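Local coordinates for protein PTS-dependent dihydroxyacetone kinase, ADP-binding subunit dhaL (Lactococcus lactis subsp. lactis, PDB 3CR3) that binds ADP with magnesium, accepts a phosphoryl group from DhaM to make ATP, and passes it to dihydroxyacetone held by DhaK, at residues I8-K13 with E185-V190; E16-N21 with S180-E185; A110-G115 with T123-W128; K147-S152 with P175-S180. All coordinates share one frame; numbering follows the deposited sequence.

From the N terminus, helix 4-20 supplies the first halves of contacts 1 and 2, and both pair it with the C-terminal helix 175-191. Contact 1 closes the widest loop, and contact 2 nests inside it one step farther along the same helix pair; the two share Glu185. Within contact 2's loop, contact 3 closes first, a short excursion between helix 100-115 and the start of helix 125-136. Contact 4 follows in series, joining helix 142-151 to the first turns of helix 175-191, and is likewise nested in contacts 1 and 2. Contacts 3 and 4 both touch ADP, and the Trp128 NE1 bond to Ser180 OG links contact 3 to contacts 2 and 4, which share Ser180.

Contact 1 (I8-K13 with E185-V190); sequences IEWLGK and ETLLEV
Trp10 lies against Leu187 where helices 4-20 and 175-191 pass as an antiparallel pair of this all-helical domain, their local axes 8.7 Å apart at 142°. The apolar contacts dominate. Leu187 CD1 sits over the face of the indole, 3.7 Å from the centroid of its six-membered ring, as a CH-pi contact, while Leu187 CB lies nearer the pyrrole side. Trp10 CG is anti to the backbone N (chi1 160°), a placement from which the indole can lie against Leu187. About one turn on, Val190 places CG2 against Trp10 CB at 3.8 Å; a branched valine gives it a second methyl, CG1, for the chain of Lys13.

Among the polar groups, Trp10 NE1 bonds across to Leu183 O, so the buried indole N-H is satisfied, while Thr186 OG1 bonds back within its own helix to Tyr182 O. Its methyl, Thr186 CG2, instead meets Lys13 CB at 3.8 Å. Toward solvent the long chains of Lys13 and Glu189 cross, with charges too far apart for a salt bridge. A water joins them, accepting from Lys13 NZ at 2.7 Å and donating to Glu189 OE1 at 3.1 Å.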
# COMPACT_ATOMS: atom_id res chain seq x y z
N ILE A 8 -35.15 24.71 -6.12
CA ILE A 8 -35.68 23.52 -5.46
C ILE A 8 -36.39 22.59 -6.46
O ILE A 8 -36.26 21.36 -6.38
CB ILE A 8 -36.57 23.87 -4.25
CG1 ILE A 8 -35.68 24.32 -3.08
CG2 ILE A 8 -37.42 22.68 -3.84
CD1 ILE A 8 -36.41 25.04 -1.96
N GLU A 9 -37.11 23.18 -7.41
CA GLU A 9 -37.71 22.42 -8.50
C GLU A 9 -36.63 21.67 -9.29
O GLU A 9 -36.79 20.49 -9.58
CB GLU A 9 -38.49 23.35 -9.44
CG GLU A 9 -39.22 22.61 -10.59
CD GLU A 9 -39.83 23.55 -11.63
OE1 GLU A 9 -39.62 24.78 -11.54
OE2 GLU A 9 -40.52 23.04 -12.54
N TRP A 10 -35.54 22.37 -9.61
CA TRP A 10 -34.47 21.83 -10.47
C TRP A 10 -33.82 20.62 -9.82
O TRP A 10 -33.72 19.55 -10.42
CB TRP A 10 -33.45 22.94 -10.86
CG TRP A 10 -32.09 22.45 -11.33
CD1 TRP A 10 -31.83 21.37 -12.14
CD2 TRP A 10 -30.81 23.03 -11.01
NE1 TRP A 10 -30.47 21.23 -12.33
CE2 TRP A 10 -29.82 22.23 -11.65
CE3 TRP A 10 -30.40 24.12 -10.24
CZ2 TRP A 10 -28.45 22.51 -11.55
CZ3 TRP A 10 -29.03 24.40 -10.14
CH2 TRP A 10 -28.07 23.59 -10.79
N LEU A 11 -33.44 20.79 -8.56
CA LEU A 11 -32.79 19.73 -7.81
C LEU A 11 -33.70 18.51 -7.59
O LEU A 11 -33.22 17.38 -7.55
CB LEU A 11 -32.23 20.27 -6.48
CG LEU A 11 -31.03 21.21 -6.65
CD1 LEU A 11 -30.82 22.09 -5.42
CD2 LEU A 11 -29.77 20.42 -6.99
N GLY A 12 -35.00 18.75 -7.47
CA GLY A 12 -35.98 17.68 -7.35
C GLY A 12 -36.04 16.84 -8.62
O GLY A 12 -36.02 15.62 -8.55
N LYS A 13 -36.10 17.52 -9.77
CA LYS A 13 -36.07 16.86 -11.07
C LYS A 13 -34.77 16.11 -11.31
O LYS A 13 -34.78 15.04 -11.89
CB LYS A 13 -36.31 17.85 -12.21
CG LYS A 13 -37.76 18.31 -12.33
CD LYS A 13 -37.92 19.22 -13.54
CE LYS A 13 -39.38 19.61 -13.74
NZ LYS A 13 -40.23 18.41 -14.02
N GLU A 185 -29.56 18.93 -18.08
CA GLU A 185 -30.81 18.68 -18.77
C GLU A 185 -32.02 19.14 -17.94
O GLU A 185 -32.91 19.81 -18.45
CB GLU A 185 -30.88 17.20 -19.19
CG GLU A 185 -32.20 16.53 -19.05
CD GLU A 185 -32.16 15.08 -19.54
OE1 GLU A 185 -31.06 14.46 -19.55
OE2 GLU A 185 -33.25 14.58 -19.92
N THR A 186 -32.04 18.79 -16.66
CA THR A 186 -33.09 19.27 -15.74
C THR A 186 -32.99 20.79 -15.48
O THR A 186 -33.99 21.46 -15.32
CB THR A 186 -33.05 18.51 -14.41
OG1 THR A 186 -31.70 18.50 -13.91
CG2 THR A 186 -33.51 17.07 -14.63
N LEU A 187 -31.77 21.31 -15.42
CA LEU A 187 -31.57 22.75 -15.34
C LEU A 187 -32.22 23.49 -16.52
O LEU A 187 -32.97 24.46 -16.33
CB LEU A 187 -30.07 23.07 -15.26
CG LEU A 187 -29.74 24.57 -15.10
CD1 LEU A 187 -30.51 25.20 -13.92
CD2 LEU A 187 -28.27 24.75 -14.92
N LEU A 188 -31.94 23.02 -17.73
CA LEU A 188 -32.48 23.61 -18.96
C LEU A 188 -34.02 23.62 -18.97
O LEU A 188 -34.64 24.60 -19.38
CB LEU A 188 -31.94 22.88 -20.19
CG LEU A 188 -30.47 23.13 -20.55
CD1 LEU A 188 -30.15 22.46 -21.88
CD2 LEU A 188 -30.14 24.62 -20.62
N GLU A 189 -34.61 22.53 -18.49
CA GLU A 189 -36.07 22.41 -18.35
C GLU A 189 -36.71 23.52 -17.50
O GLU A 189 -37.81 23.98 -17.81
CB GLU A 189 -36.45 21.06 -17.74
CG GLU A 189 -36.16 19.85 -18.62
CD GLU A 189 -36.44 18.52 -17.92
OE1 GLU A 189 -36.84 18.52 -16.73
OE2 GLU A 189 -36.27 17.46 -18.58
N VAL A 190 -36.05 23.93 -16.42
CA VAL A 190 -36.69 24.89 -15.51
C VAL A 190 -36.25 26.32 -15.80
O VAL A 190 -36.95 27.28 -15.47
CB VAL A 190 -36.49 24.53 -14.01
CG1 VAL A 190 -36.50 23.02 -13.80
CG2 VAL A 190 -35.21 25.12 -13.46
O HOH W 1 -39.97 18.51 -16.68

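Contact 2 (E16-N21 with S180-E185); sequences EKIQEN and SAYLFE
Lys17 and Tyr182 mark the closest backbone approach, CA to CA 6.3 Å, of an antiparallel helix pair of the all-helical DhaL domain, segments 16-20 and 180-185, whose axes run 9.8 Å apart at 145°. Tyr182 CB packs on Lys17 CB at 3.9 Å, its ring edge (CD2) meets Ile18 CD1 well away from the ion pair, and Asn21 ND2 lies over one face of the ring, near CZ, the amide plane 21° from the ring plane. Asn21 CB comes within 3.2 Å of Tyr182 OH. Tyr24 and Leu25 of helix 22-28 also pack on Tyr182.

Asn21 ND2 gives a bond of 2.8 Å to Lys17 O, in the carbonyl plane on a lone pair, and Asn21 N binds the same oxygen at 3.0 Å; of these two donors, ND2 holds the amide over the ring. Lys17 carries the charged link: its chain bends at the CB–CG bond (chi2 -77°), turning CD aside, and NZ bonds to Glu185 OE2 at 2.8 Å from above the carboxylate plane. A long flexible lysine suits this span.

Glu185 is a buried acid, and a cation so near would favour its charged form. The salt bridge would help offset the cost of burying a carboxylate.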
# COMPACT_ATOMS: atom_id res chain seq x y z
N GLU A 16 -34.81 13.01 -9.30
CA GLU A 16 -35.67 12.07 -10.03
C GLU A 16 -34.93 11.34 -11.16
O GLU A 16 -35.05 10.14 -11.29
CB GLU A 16 -36.92 12.76 -10.58
CG GLU A 16 -38.00 13.05 -9.55
CD GLU A 16 -39.06 14.02 -10.07
OE1 GLU A 16 -39.31 14.07 -11.30
OE2 GLU A 16 -39.66 14.74 -9.23
N LYS A 17 -34.19 12.09 -11.97
CA LYS A 17 -33.35 11.48 -13.02
C LYS A 17 -32.31 10.54 -12.44
O LYS A 17 -32.01 9.50 -13.02
CB LYS A 17 -32.64 12.57 -13.82
CG LYS A 17 -33.53 13.36 -14.74
CD LYS A 17 -33.86 12.58 -16.00
CE LYS A 17 -34.55 13.44 -17.02
NZ LYS A 17 -34.63 12.72 -18.34
N ILE A 18 -31.76 10.92 -11.29
CA ILE A 18 -30.74 10.14 -10.59
C ILE A 18 -31.30 8.82 -10.07
O ILE A 18 -30.72 7.76 -10.31
CB ILE A 18 -30.08 10.95 -9.44
CG1 ILE A 18 -29.13 12.04 -9.99
CG2 ILE A 18 -29.37 10.03 -8.46
CD1 ILE A 18 -27.97 11.51 -10.81
N GLN A 19 -32.43 8.89 -9.36
CA GLN A 19 -33.11 7.68 -8.85
C GLN A 19 -33.57 6.77 -9.98
O GLN A 19 -33.43 5.55 -9.89
CB GLN A 19 -34.32 8.07 -7.99
CG GLN A 19 -34.00 8.98 -6.81
CD GLN A 19 -33.00 8.40 -5.85
OE1 GLN A 19 -32.86 7.18 -5.74
NE2 GLN A 19 -32.29 9.26 -5.13
N GLU A 20 -34.13 7.35 -11.04
CA GLU A 20 -34.59 6.59 -12.20
C GLU A 20 -33.46 5.82 -12.87
O GLU A 20 -33.62 4.64 -13.21
CB GLU A 20 -35.29 7.50 -13.22
CG GLU A 20 -36.70 7.97 -12.80
CD GLU A 20 -37.37 8.89 -13.82
OE1 GLU A 20 -36.68 9.36 -14.76
OE2 GLU A 20 -38.58 9.16 -13.68
N ASN A 21 -32.32 6.49 -13.05
CA ASN A 21 -31.20 5.93 -13.80
C ASN A 21 -30.04 5.42 -12.96
O ASN A 21 -28.93 5.29 -13.49
CB ASN A 21 -30.69 6.97 -14.79
CG ASN A 21 -31.73 7.40 -15.77
OD1 ASN A 21 -32.10 6.64 -16.65
ND2 ASN A 21 -32.24 8.63 -15.62
N SER A 180 -23.70 14.26 -14.75
CA SER A 180 -23.70 15.71 -15.03
C SER A 180 -24.66 16.13 -16.15
O SER A 180 -25.20 17.23 -16.10
CB SER A 180 -22.29 16.26 -15.28
OG SER A 180 -21.54 16.32 -14.07
N ALA A 181 -24.88 15.26 -17.13
CA ALA A 181 -25.86 15.51 -18.19
C ALA A 181 -27.28 15.63 -17.62
O ALA A 181 -28.03 16.55 -17.98
CB ALA A 181 -25.79 14.40 -19.28
N TYR A 182 -27.63 14.71 -16.71
CA TYR A 182 -28.92 14.77 -16.02
C TYR A 182 -29.07 16.09 -15.27
O TYR A 182 -30.14 16.67 -15.23
CB TYR A 182 -29.06 13.61 -15.01
CG TYR A 182 -29.00 12.20 -15.58
CD1 TYR A 182 -29.48 11.90 -16.86
CD2 TYR A 182 -28.50 11.15 -14.80
CE1 TYR A 182 -29.43 10.56 -17.37
CE2 TYR A 182 -28.45 9.85 -15.27
CZ TYR A 182 -28.90 9.55 -16.55
OH TYR A 182 -28.82 8.25 -16.98
N LEU A 183 -27.98 16.55 -14.67
CA LEU A 183 -28.00 17.81 -13.93
C LEU A 183 -28.38 19.00 -14.81
O LEU A 183 -29.23 19.82 -14.44
CB LEU A 183 -26.64 18.06 -13.27
CG LEU A 183 -26.56 19.27 -12.32
CD1 LEU A 183 -27.54 19.10 -11.16
CD2 LEU A 183 -25.14 19.41 -11.79
N PHE A 184 -27.74 19.08 -15.98
CA PHE A 184 -27.91 20.21 -16.88
C PHE A 184 -29.18 20.15 -17.70
O PHE A 184 -29.76 21.18 -18.02
CB PHE A 184 -26.70 20.34 -17.82
CG PHE A 184 -25.39 20.52 -17.10
CD1 PHE A 184 -25.33 21.20 -15.88
CD2 PHE A 184 -24.21 20.03 -17.66
CE1 PHE A 184 -24.12 21.38 -15.22
CE2 PHE A 184 -22.99 20.20 -17.00
CZ PHE A 184 -22.95 20.89 -15.77
N GLU A 185 -29.56 18.93 -18.08
CA GLU A 185 -30.81 18.68 -18.77
C GLU A 185 -32.02 19.14 -17.94
O GLU A 185 -32.91 19.81 -18.45
CB GLU A 185 -30.88 17.20 -19.19
CG GLU A 185 -32.20 16.53 -19.05
CD GLU A 185 -32.16 15.08 -19.54
OE1 GLU A 185 -31.06 14.46 -19.55
OE2 GLU A 185 -33.25 14.58 -19.92

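Contact 3 (A110-G115 with T123-W128); sequences AIQKRG and TMVDIW. With ADP (adenosine-5'-diphosphate), chain G.
Gly115 O accepts from adenine N6 at 3.1 Å in a nearly straight bond (171°), one turn beyond Ile111, which packs on helix 125-136 beside the same pocket. Helices 100-115 and 125-136, joined by a short loop, line the ADP pocket of the helical DhaL domain at its adenine end. Glycine suits position 115 because a CB there would run into adenine N1. Across the contact Met124 N donates to ribose O2' at 3.2 Å, and Thr123 CB lies 3.4 Å from adenine N3, so one segment holds the amino edge and the other the sugar side.

Thr123 and Asp126 form a capping box at the start of helix 125-136: Val125 N donates to Thr123 OG1 at 3.2 Å, and the return bond, Thr123 N to Asp126 OD2, is weak.

Between the helices the packing is apolar. Ile111 CG2 meets Val125 CG2 at 3.6 Å, the branched pair sliding past each other in opposite directions. Val125 CG1 lies beside Gln112 CG, whose amide end bonds to Ala117 O. Trp128 NE1 is satisfied by Ser180 OG, and its ring gives one face to the isoleucine: Ile111 CD1 stands 3.5 Å from the centroid of the five-membered ring, 10° off its normal.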
# COMPACT_ATOMS: atom_id res chain seq x y z
N ALA A 110 -14.25 25.11 -9.76
CA ALA A 110 -14.10 24.35 -8.52
C ALA A 110 -13.84 22.85 -8.74
O ALA A 110 -13.05 22.25 -8.01
CB ALA A 110 -15.33 24.55 -7.63
N ILE A 111 -14.51 22.23 -9.72
CA ILE A 111 -14.27 20.81 -10.03
C ILE A 111 -12.85 20.63 -10.55
O ILE A 111 -12.15 19.67 -10.19
CB ILE A 111 -15.29 20.22 -11.05
CG1 ILE A 111 -16.72 20.28 -10.52
CG2 ILE A 111 -14.97 18.74 -11.41
CD1 ILE A 111 -17.76 20.06 -11.61
N GLN A 112 -12.43 21.56 -11.40
CA GLN A 112 -11.09 21.51 -11.96
C GLN A 112 -10.03 21.72 -10.87
O GLN A 112 -9.03 21.01 -10.84
CB GLN A 112 -10.94 22.48 -13.12
CG GLN A 112 -11.58 21.94 -14.38
CD GLN A 112 -11.19 22.73 -15.61
OE1 GLN A 112 -11.71 23.82 -15.85
NE2 GLN A 112 -10.27 22.19 -16.40
N LYS A 113 -10.29 22.65 -9.95
CA LYS A 113 -9.40 22.85 -8.80
C LYS A 113 -9.32 21.60 -7.92
O LYS A 113 -8.25 21.24 -7.45
CB LYS A 113 -9.84 24.07 -7.98
CG LYS A 113 -8.86 24.47 -6.88
CD LYS A 113 -9.30 25.75 -6.16
CE LYS A 113 -8.65 25.88 -4.77
NZ LYS A 113 -9.22 24.92 -3.74
N ARG A 114 -10.45 20.91 -7.73
CA ARG A 114 -10.52 19.82 -6.77
C ARG A 114 -9.91 18.51 -7.28
O ARG A 114 -9.17 17.85 -6.57
CB ARG A 114 -11.96 19.60 -6.30
CG ARG A 114 -12.14 18.57 -5.18
CD ARG A 114 -11.38 18.98 -3.92
NE ARG A 114 -11.82 20.27 -3.43
CZ ARG A 114 -11.04 21.16 -2.82
NH1 ARG A 114 -9.76 20.90 -2.63
NH2 ARG A 114 -11.56 22.32 -2.41
N GLY A 115 -10.21 18.17 -8.53
CA GLY A 115 -9.73 16.94 -9.14
C GLY A 115 -8.59 17.15 -10.12
O GLY A 115 -8.01 16.19 -10.58
N THR A 123 -13.82 13.03 -17.93
CA THR A 123 -14.53 13.20 -16.66
C THR A 123 -15.68 14.19 -16.88
O THR A 123 -15.79 14.77 -17.96
CB THR A 123 -13.64 13.77 -15.55
OG1 THR A 123 -13.35 15.15 -15.84
CG2 THR A 123 -12.33 12.98 -15.37
N MSE A 124 -16.48 14.40 -15.83
CA MSE A 124 -17.57 15.38 -15.81
C MSE A 124 -17.11 16.79 -16.20
O MSE A 124 -17.90 17.56 -16.66
CB MSE A 124 -18.23 15.42 -14.44
CG MSE A 124 -17.33 15.98 -13.32
SE MSE A 124 -18.19 15.88 -11.54
CE MSE A 124 -19.47 17.24 -11.74
N VAL A 125 -15.85 17.12 -15.97
CA VAL A 125 -15.24 18.38 -16.44
C VAL A 125 -15.55 18.63 -17.93
O VAL A 125 -15.80 19.77 -18.34
CB VAL A 125 -13.70 18.37 -16.19
CG1 VAL A 125 -12.99 19.47 -16.97
CG2 VAL A 125 -13.39 18.52 -14.69
N ASP A 126 -15.58 17.56 -18.71
CA ASP A 126 -15.80 17.67 -20.16
C ASP A 126 -17.18 18.23 -20.48
O ASP A 126 -17.33 19.07 -21.36
CB ASP A 126 -15.62 16.32 -20.83
CG ASP A 126 -14.29 15.70 -20.54
OD1 ASP A 126 -13.34 16.44 -20.19
OD2 ASP A 126 -14.18 14.46 -20.63
N ILE A 127 -18.20 17.79 -19.73
CA ILE A 127 -19.54 18.24 -20.01
C ILE A 127 -19.82 19.60 -19.34
O ILE A 127 -20.54 20.42 -19.90
CB ILE A 127 -20.62 17.14 -19.72
CG1 ILE A 127 -21.98 17.53 -20.33
CG2 ILE A 127 -20.72 16.86 -18.24
CD1 ILE A 127 -22.91 16.34 -20.60
N TRP A 128 -19.23 19.83 -18.16
CA TRP A 128 -19.36 21.13 -17.49
C TRP A 128 -18.82 22.21 -18.42
O TRP A 128 -19.47 23.25 -18.62
CB TRP A 128 -18.65 21.15 -16.12
CG TRP A 128 -19.48 20.57 -15.00
CD1 TRP A 128 -19.71 19.24 -14.74
CD2 TRP A 128 -20.17 21.30 -13.98
NE1 TRP A 128 -20.54 19.10 -13.63
CE2 TRP A 128 -20.83 20.35 -13.15
CE3 TRP A 128 -20.32 22.66 -13.69
CZ2 TRP A 128 -21.60 20.73 -12.04
CZ3 TRP A 128 -21.10 23.03 -12.61
CH2 TRP A 128 -21.73 22.06 -11.80
PB ADP G . -15.36 6.78 -7.42
O1B ADP G . -16.06 5.49 -7.16
O2B ADP G . -14.56 7.26 -6.25
O3B ADP G . -14.58 6.80 -8.73
PA ADP G . -17.90 7.73 -8.43
O1A ADP G . -18.01 6.40 -9.08
O2A ADP G . -19.07 8.16 -7.57
O3A ADP G . -16.53 7.89 -7.58
O5' ADP G . -17.68 8.86 -9.57
C5' ADP G . -16.87 8.59 -10.71
C4' ADP G . -16.84 9.85 -11.56
O4' ADP G . -16.14 10.91 -10.90
C3' ADP G . -16.13 9.66 -12.89
O3' ADP G . -17.06 9.14 -13.84
C2' ADP G . -15.63 11.06 -13.23
O2' ADP G . -16.56 11.80 -14.04
C1' ADP G . -15.57 11.77 -11.89
N9 ADP G . -14.16 12.00 -11.51
C8 ADP G . -13.36 11.08 -10.94
N7 ADP G . -12.14 11.59 -10.72
C5 ADP G . -12.16 12.86 -11.18
C6 ADP G . -11.18 13.96 -11.26
N6 ADP G . -9.94 13.77 -10.77
N1 ADP G . -11.58 15.13 -11.80
C2 ADP G . -12.83 15.32 -12.26
N3 ADP G . -13.76 14.37 -12.22
C4 ADP G . -13.48 13.13 -11.71

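Contact 4 (K147-S152 with P175-S180); sequences KVVKAS and PGTQSS. With ADP (adenosine-5'-diphosphate), chain G.
Gln178 has CG anti to its backbone N (chi1 -178°) and then turns about CB–CG (chi2 62°), which places CD and helps bring the amide against Val149, where NE2 lies 3.4 Å from Val149 CG1. The two helices, 142-151 and 175-191, form an almost exactly antiparallel pair in this helical domain: the local axes are 9.3 Å apart at 173°. Thr177 meets the other helix with its methyl, CG2, which is anti to the backbone N and rests 4.0 Å from Val149 CA and 4.2 Å from Ser152 CB. The same torsion sends OG1 elsewhere, to Asp174 OD2. Threonine is well chosen here, for one branch packs against a neighbouring helix while the other holds the aspartate that also binds ADP through OD1.

Ser152 folds its hydroxyl back onto the preceding turn: OG donates to Val149 O at 2.8 Å, and Ser152 N binds that oxygen too, at 3.2 Å. Asp174 N in turn donates to Ser152 OG, tying this turn to the residue just before Pro175.

The start of helix 175-191 faces the nucleotide. Proline suits its first position, where a backbone N-H is not needed for helix bonding, and Gly176, lacking CB, lets the ribose lie close. Pro175 CG packs 3.4 Å from ribose O3', and Gly176 N donates to that same O3' at 2.8 Å.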
# COMPACT_ATOMS: atom_id res chain seq x y z
N LYS A 147 -24.76 14.53 -26.90
CA LYS A 147 -23.59 14.45 -27.76
C LYS A 147 -22.29 14.30 -26.95
O LYS A 147 -21.46 13.44 -27.25
CB LYS A 147 -23.53 15.68 -28.69
CG LYS A 147 -22.34 15.74 -29.63
CD LYS A 147 -22.37 16.98 -30.56
CE LYS A 147 -21.75 18.23 -29.91
NZ LYS A 147 -22.26 19.53 -30.51
N VAL A 148 -22.11 15.13 -25.92
CA VAL A 148 -20.92 15.06 -25.06
C VAL A 148 -20.83 13.74 -24.28
O VAL A 148 -19.74 13.18 -24.14
CB VAL A 148 -20.85 16.27 -24.08
CG1 VAL A 148 -19.58 16.20 -23.20
CG2 VAL A 148 -20.87 17.57 -24.87
N VAL A 149 -21.96 13.26 -23.79
CA VAL A 149 -22.02 11.98 -23.09
C VAL A 149 -21.54 10.83 -24.00
O VAL A 149 -20.71 10.02 -23.61
CB VAL A 149 -23.47 11.67 -22.60
CG1 VAL A 149 -23.57 10.23 -22.05
CG2 VAL A 149 -23.91 12.70 -21.57
N LYS A 150 -22.06 10.78 -25.22
CA LYS A 150 -21.66 9.75 -26.16
C LYS A 150 -20.19 9.89 -26.53
O LYS A 150 -19.48 8.89 -26.65
CB LYS A 150 -22.52 9.79 -27.43
CG LYS A 150 -23.87 9.15 -27.28
CD LYS A 150 -24.54 9.01 -28.62
CE LYS A 150 -25.88 8.30 -28.50
NZ LYS A 150 -25.72 6.81 -28.34
N ALA A 151 -19.74 11.13 -26.69
CA ALA A 151 -18.35 11.43 -27.04
C ALA A 151 -17.38 11.00 -25.95
O ALA A 151 -16.20 10.73 -26.23
CB ALA A 151 -18.17 12.92 -27.36
N SER A 152 -17.87 10.91 -24.71
CA SER A 152 -17.00 10.48 -23.61
C SER A 152 -16.44 9.09 -23.83
O SER A 152 -15.35 8.78 -23.35
CB SER A 152 -17.68 10.61 -22.23
OG SER A 152 -18.51 9.50 -21.95
N PRO A 175 -19.35 7.59 -16.24
CA PRO A 175 -20.54 7.76 -15.40
C PRO A 175 -20.78 9.19 -14.84
O PRO A 175 -21.91 9.64 -14.86
CB PRO A 175 -20.34 6.75 -14.26
CG PRO A 175 -18.93 6.32 -14.31
CD PRO A 175 -18.42 6.56 -15.72
N GLY A 176 -19.75 9.87 -14.36
CA GLY A 176 -19.87 11.25 -13.91
C GLY A 176 -20.34 12.20 -15.01
O GLY A 176 -21.09 13.14 -14.73
N THR A 177 -19.87 11.97 -16.24
CA THR A 177 -20.32 12.75 -17.40
C THR A 177 -21.83 12.59 -17.59
O THR A 177 -22.54 13.57 -17.82
CB THR A 177 -19.54 12.37 -18.67
OG1 THR A 177 -18.14 12.61 -18.46
CG2 THR A 177 -19.99 13.21 -19.88
N GLN A 178 -22.31 11.35 -17.47
CA GLN A 178 -23.74 11.06 -17.57
C GLN A 178 -24.53 11.69 -16.43
O GLN A 178 -25.60 12.26 -16.65
CB GLN A 178 -24.01 9.55 -17.60
CG GLN A 178 -25.48 9.17 -17.74
CD GLN A 178 -26.11 9.66 -19.02
OE1 GLN A 178 -26.67 10.76 -19.08
NE2 GLN A 178 -26.01 8.85 -20.06
N SER A 179 -24.05 11.56 -15.20
CA SER A 179 -24.80 12.15 -14.10
C SER A 179 -24.79 13.68 -14.27
O SER A 179 -25.79 14.33 -14.05
CB SER A 179 -24.26 11.68 -12.73
OG SER A 179 -22.91 12.09 -12.56
N SER A 180 -23.70 14.26 -14.75
CA SER A 180 -23.70 15.71 -15.03
C SER A 180 -24.66 16.13 -16.15
O SER A 180 -25.20 17.23 -16.10
CB SER A 180 -22.29 16.26 -15.28
OG SER A 180 -21.54 16.32 -14.07
PB ADP G . -15.36 6.78 -7.42
O1B ADP G . -16.06 5.49 -7.16
O2B ADP G . -14.56 7.26 -6.25
O3B ADP G . -14.58 6.80 -8.73
PA ADP G . -17.90 7.73 -8.43
O1A ADP G . -18.01 6.40 -9.08
O2A ADP G . -19.07 8.16 -7.57
O3A ADP G . -16.53 7.89 -7.58
O5' ADP G . -17.68 8.86 -9.57
C5' ADP G . -16.87 8.59 -10.71
C4' ADP G . -16.84 9.85 -11.56
O4' ADP G . -16.14 10.91 -10.90
C3' ADP G . -16.13 9.66 -12.89
O3' ADP G . -17.06 9.14 -13.84
C2' ADP G . -15.63 11.06 -13.23
O2' ADP G . -16.56 11.80 -14.04
C1' ADP G . -15.57 11.77 -11.89
N9 ADP G . -14.16 12.00 -11.51
C8 ADP G . -13.36 11.08 -10.94
N7 ADP G . -12.14 11.59 -10.72
C5 ADP G . -12.16 12.86 -11.18
C6 ADP G . -11.18 13.96 -11.26
N6 ADP G . -9.94 13.77 -10.77
N1 ADP G . -11.58 15.13 -11.80
C2 ADP G . -12.83 15.32 -12.26
N3 ADP G . -13.76 14.37 -12.22
C4 ADP G . -13.48 13.13 -11.71